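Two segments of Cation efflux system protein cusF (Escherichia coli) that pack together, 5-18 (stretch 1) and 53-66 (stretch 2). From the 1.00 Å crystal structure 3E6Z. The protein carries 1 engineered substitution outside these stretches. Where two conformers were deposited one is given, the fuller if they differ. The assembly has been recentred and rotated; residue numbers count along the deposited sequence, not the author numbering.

Stretch 1 (5-18) PQVISATGVVKGID
Stretch 2 53-66: EIKTGDKVAFNFVQ

The strand of stretch 1, which runs to Asp18, and the strand from Lys59 onward run antiparallel, with 136° between their N-to-C directions. Ile8 pairs with Phe64, Ala10 with Phe62 and Gly12 with Val60, CA atoms 5.4-5.5 Å apart. Each pair closes two backbone hydrogen bonds, such as Ile8 N to Phe64 O (2.8 Å) and Phe64 N to Ile8 O (2.9 Å). Alternating with them are the non-hydrogen-bonded pairs Ser9-Asn63, Thr11-Ala61 and Val13-Lys59, CA atoms 4.3-4.4 Å apart. A type II turn, Lys55 to Asp58, precedes the second strand. Gly57 suits it with phi/psi 84/-8. The ladder extends here through Val14 N to Asp58 O (2.9 Å) and Gly57 N to Val14 O (2.7 Å). Lys55 NZ forms a salt bridge with Asp58 OD1 (2.9 Å), bracing the turn.

Ile8, Ala10, Val60, Phe62 and Phe64 share one sheet face. Phe62 and Phe64 are p rotamers, chi2 -79° and -85°. The CA-to-CB bonds point to this face, but the rings end nearer stretch 1. Ile8 (m, t) places CB over the Phe64 ring, 3.9 Å from its centroid. Small Ala10 sets CB 4.1 Å from the Phe62 centroid. Gly12 N meets that ring's edge. Val14 (t) is buried, CG2 3.6 Å from Val60 CG1. Ile17 CD1 reaches Ile54 CD1 (4.0 Å). On the other face, Ser9 (m) donates from OG a very short 2.5 Å hydrogen bond to OD1 of Asn63 (m).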

# COMPACT_ATOMS: atom_id res chain seq x y z
N PRO A 5 11.97 -8.13 -6.28
CA PRO A 5 11.04 -6.98 -6.26
C PRO A 5 11.47 -6.08 -5.16
O PRO A 5 11.61 -6.61 -4.03
CB PRO A 5 9.69 -7.61 -5.88
CG PRO A 5 9.79 -9.02 -6.30
CD PRO A 5 11.23 -9.40 -6.20
N GLN A 6 11.79 -4.82 -5.43
CA GLN A 6 11.91 -3.90 -4.24
C GLN A 6 10.65 -3.09 -4.07
O GLN A 6 9.84 -3.27 -3.13
CB GLN A 6 13.17 -3.05 -4.40
CG GLN A 6 14.44 -3.86 -4.46
CD GLN A 6 14.78 -4.65 -3.21
OE1 GLN A 6 14.16 -4.50 -2.14
NE2 GLN A 6 15.77 -5.52 -3.34
N VAL A 7 10.36 -2.26 -5.05
CA VAL A 7 9.15 -1.45 -4.87
C VAL A 7 8.02 -2.28 -5.50
O VAL A 7 8.12 -2.67 -6.68
CB VAL A 7 9.27 -0.08 -5.52
CG1 VAL A 7 7.94 0.73 -5.42
CG2 VAL A 7 10.38 0.77 -4.80
N ILE A 8 6.94 -2.56 -4.73
CA ILE A 8 5.74 -3.27 -5.20
C ILE A 8 4.67 -2.24 -5.46
O ILE A 8 4.38 -1.42 -4.62
CB ILE A 8 5.29 -4.29 -4.21
CG1 ILE A 8 6.40 -5.32 -3.90
CG2 ILE A 8 4.07 -5.03 -4.73
CD1 ILE A 8 6.16 -6.21 -2.78
N SER A 9 4.13 -2.27 -6.70
CA SER A 9 3.01 -1.38 -7.04
C SER A 9 1.70 -2.13 -6.98
O SER A 9 1.62 -3.31 -7.26
CB SER A 9 3.08 -0.81 -8.44
OG SER A 9 4.27 -0.19 -8.77
N ALA A 10 0.68 -1.44 -6.50
CA ALA A 10 -0.63 -2.06 -6.36
C ALA A 10 -1.71 -1.04 -6.45
O ALA A 10 -1.52 0.14 -6.42
CB ALA A 10 -0.70 -2.77 -5.08
N THR A 11 -2.93 -1.57 -6.61
CA THR A 11 -4.15 -0.77 -6.46
C THR A 11 -5.06 -1.42 -5.44
O THR A 11 -4.88 -2.57 -5.08
CB THR A 11 -4.88 -0.62 -7.87
OG1 THR A 11 -5.20 -1.93 -8.40
CG2 THR A 11 -4.07 0.11 -8.93
N GLY A 12 -6.02 -0.63 -4.93
CA GLY A 12 -6.96 -1.22 -3.96
C GLY A 12 -7.97 -0.17 -3.49
O GLY A 12 -8.05 0.87 -4.10
N VAL A 13 -8.60 -0.56 -2.39
CA VAL A 13 -9.61 0.34 -1.79
C VAL A 13 -9.19 0.53 -0.31
O VAL A 13 -8.94 -0.42 0.42
CB VAL A 13 -11.03 -0.27 -1.85
CG1 VAL A 13 -12.04 0.65 -1.06
CG2 VAL A 13 -11.44 -0.37 -3.35
N VAL A 14 -9.18 1.78 0.12
CA VAL A 14 -8.83 2.14 1.50
C VAL A 14 -10.01 1.68 2.43
O VAL A 14 -11.18 2.09 2.22
CB VAL A 14 -8.61 3.59 1.67
CG1 VAL A 14 -8.36 3.98 3.13
CG2 VAL A 14 -7.46 4.06 0.73
N LYS A 15 -9.71 0.91 3.48
CA LYS A 15 -10.75 0.53 4.40
C LYS A 15 -10.61 1.16 5.76
O LYS A 15 -11.62 1.33 6.43
CB LYS A 15 -10.79 -0.96 4.38
CG LYS A 15 -11.14 -1.56 3.03
CD LYS A 15 -12.52 -1.20 2.57
CE LYS A 15 -13.66 -1.67 3.53
NZ LYS A 15 -14.99 -1.29 2.99
N GLY A 16 -9.40 1.61 6.15
CA GLY A 16 -9.22 2.30 7.37
C GLY A 16 -7.98 3.20 7.31
O GLY A 16 -6.99 2.81 6.62
N ILE A 17 -8.01 4.29 8.04
CA ILE A 17 -6.88 5.20 8.15
C ILE A 17 -6.72 5.54 9.59
O ILE A 17 -7.61 6.15 10.20
CB ILE A 17 -7.04 6.49 7.30
CG1 ILE A 17 -7.20 6.14 5.82
CG2 ILE A 17 -5.82 7.41 7.53
CD1 ILE A 17 -7.78 7.31 5.02
N ASP A 18 -5.56 5.22 10.18
CA ASP A 18 -5.33 5.53 11.58
C ASP A 18 -4.07 6.37 11.65
O ASP A 18 -2.95 5.87 11.52
CB ASP A 18 -5.19 4.26 12.39
CG ASP A 18 -5.00 4.52 13.93
OD1 ASP A 18 -4.59 5.60 14.32
OD2 ASP A 18 -5.23 3.60 14.67
N GLU A 53 -4.26 13.18 -0.58
CA GLU A 53 -5.53 13.14 0.17
C GLU A 53 -6.35 11.89 -0.26
O GLU A 53 -6.63 11.66 -1.42
CB GLU A 53 -6.34 14.44 0.16
CG GLU A 53 -7.72 14.29 0.75
CD GLU A 53 -8.46 15.59 0.98
OE1 GLU A 53 -7.87 16.71 1.00
OE2 GLU A 53 -9.68 15.46 1.16
N ILE A 54 -6.62 11.15 0.80
CA ILE A 54 -7.41 9.89 0.68
C ILE A 54 -8.42 9.77 1.84
O ILE A 54 -8.30 10.41 2.89
CB ILE A 54 -6.49 8.67 0.66
CG1 ILE A 54 -5.61 8.67 1.93
CG2 ILE A 54 -5.63 8.65 -0.65
CD1 ILE A 54 -4.95 7.28 2.24
N LYS A 55 -9.41 8.93 1.60
CA LYS A 55 -10.46 8.63 2.62
C LYS A 55 -10.95 7.19 2.42
O LYS A 55 -10.71 6.59 1.37
CB LYS A 55 -11.60 9.62 2.61
CG LYS A 55 -12.38 9.57 1.32
CD LYS A 55 -13.35 10.75 1.23
CE LYS A 55 -14.24 10.72 0.00
NZ LYS A 55 -13.45 10.70 -1.24
N THR A 56 -11.57 6.64 3.45
CA THR A 56 -12.06 5.28 3.35
C THR A 56 -13.04 5.17 2.17
O THR A 56 -13.85 6.12 1.90
CB THR A 56 -12.66 4.76 4.64
OG1 THR A 56 -13.79 5.61 4.95
CG2 THR A 56 -11.65 4.74 5.76
N GLY A 57 -12.96 4.03 1.49
CA GLY A 57 -13.70 3.77 0.25
C GLY A 57 -13.07 4.27 -1.02
O GLY A 57 -13.45 3.85 -2.12
N ASP A 58 -11.97 5.07 -0.94
CA ASP A 58 -11.33 5.53 -2.16
C ASP A 58 -10.59 4.38 -2.83
O ASP A 58 -9.87 3.53 -2.13
CB ASP A 58 -10.28 6.60 -1.88
CG ASP A 58 -10.83 7.98 -1.61
OD1 ASP A 58 -12.05 8.23 -1.83
OD2 ASP A 58 -10.03 8.84 -1.11
N LYS A 59 -10.76 4.16 -4.10
CA LYS A 59 -9.82 3.34 -4.86
C LYS A 59 -8.50 4.17 -4.88
O LYS A 59 -8.51 5.33 -5.09
CB LYS A 59 -10.36 3.17 -6.29
CG LYS A 59 -11.67 2.64 -6.46
CD LYS A 59 -12.12 2.46 -7.96
CE LYS A 59 -13.49 1.88 -7.97
NZ LYS A 59 -14.00 1.63 -9.28
N VAL A 60 -7.35 3.51 -4.74
CA VAL A 60 -6.00 4.07 -4.69
C VAL A 60 -5.02 3.27 -5.52
O VAL A 60 -5.18 2.09 -5.72
CB VAL A 60 -5.50 4.20 -3.21
CG1 VAL A 60 -6.26 5.30 -2.45
CG2 VAL A 60 -5.64 2.83 -2.52
N ALA A 61 -3.97 4.01 -5.93
CA ALA A 61 -2.74 3.42 -6.51
C ALA A 61 -1.61 3.75 -5.51
O ALA A 61 -1.50 4.85 -5.03
CB ALA A 61 -2.45 4.11 -7.85
N PHE A 62 -0.80 2.72 -5.20
CA PHE A 62 0.18 2.93 -4.18
C PHE A 62 1.33 2.02 -4.48
O PHE A 62 1.29 1.05 -5.20
CB PHE A 62 -0.40 2.74 -2.74
CG PHE A 62 -0.94 1.37 -2.50
CD1 PHE A 62 -2.23 0.94 -2.98
CD2 PHE A 62 -0.19 0.41 -1.72
CE1 PHE A 62 -2.67 -0.32 -2.72
CE2 PHE A 62 -0.68 -0.80 -1.43
CZ PHE A 62 -1.95 -1.22 -1.89
N ASN A 63 2.45 2.43 -3.84
CA ASN A 63 3.73 1.68 -4.03
C ASN A 63 4.28 1.49 -2.62
O ASN A 63 4.20 2.37 -1.78
CB ASN A 63 4.75 2.48 -4.85
CG ASN A 63 4.30 2.53 -6.29
OD1 ASN A 63 4.43 1.54 -7.02
ND2 ASN A 63 3.53 3.58 -6.64
N PHE A 64 4.86 0.29 -2.36
CA PHE A 64 5.39 0.05 -0.99
C PHE A 64 6.60 -0.88 -1.12
O PHE A 64 6.88 -1.52 -2.11
CB PHE A 64 4.25 -0.61 -0.12
CG PHE A 64 3.79 -1.97 -0.61
CD1 PHE A 64 2.78 -2.04 -1.61
CD2 PHE A 64 4.30 -3.17 -0.13
CE1 PHE A 64 2.27 -3.26 -2.02
CE2 PHE A 64 3.80 -4.37 -0.59
CZ PHE A 64 2.79 -4.40 -1.51
N VAL A 65 7.34 -0.86 0.02
CA VAL A 65 8.51 -1.73 0.16
C VAL A 65 8.30 -2.61 1.40
O VAL A 65 7.83 -2.15 2.45
CB VAL A 65 9.84 -0.93 0.24
CG1 VAL A 65 9.98 -0.17 -1.06
CG2 VAL A 65 9.87 -0.12 1.23
N GLN A 66 8.67 -3.86 1.27
CA GLN A 66 8.53 -4.78 2.47
C GLN A 66 9.78 -4.67 3.29
O GLN A 66 10.95 -4.65 2.76
CB GLN A 66 8.32 -6.23 2.01
CG GLN A 66 7.74 -7.11 3.07
CD GLN A 66 6.30 -6.69 3.47
OE1 GLN A 66 5.53 -6.08 2.69
NE2 GLN A 66 5.92 -7.12 4.70
O HOH W 1 10.24 -4.70 -0.90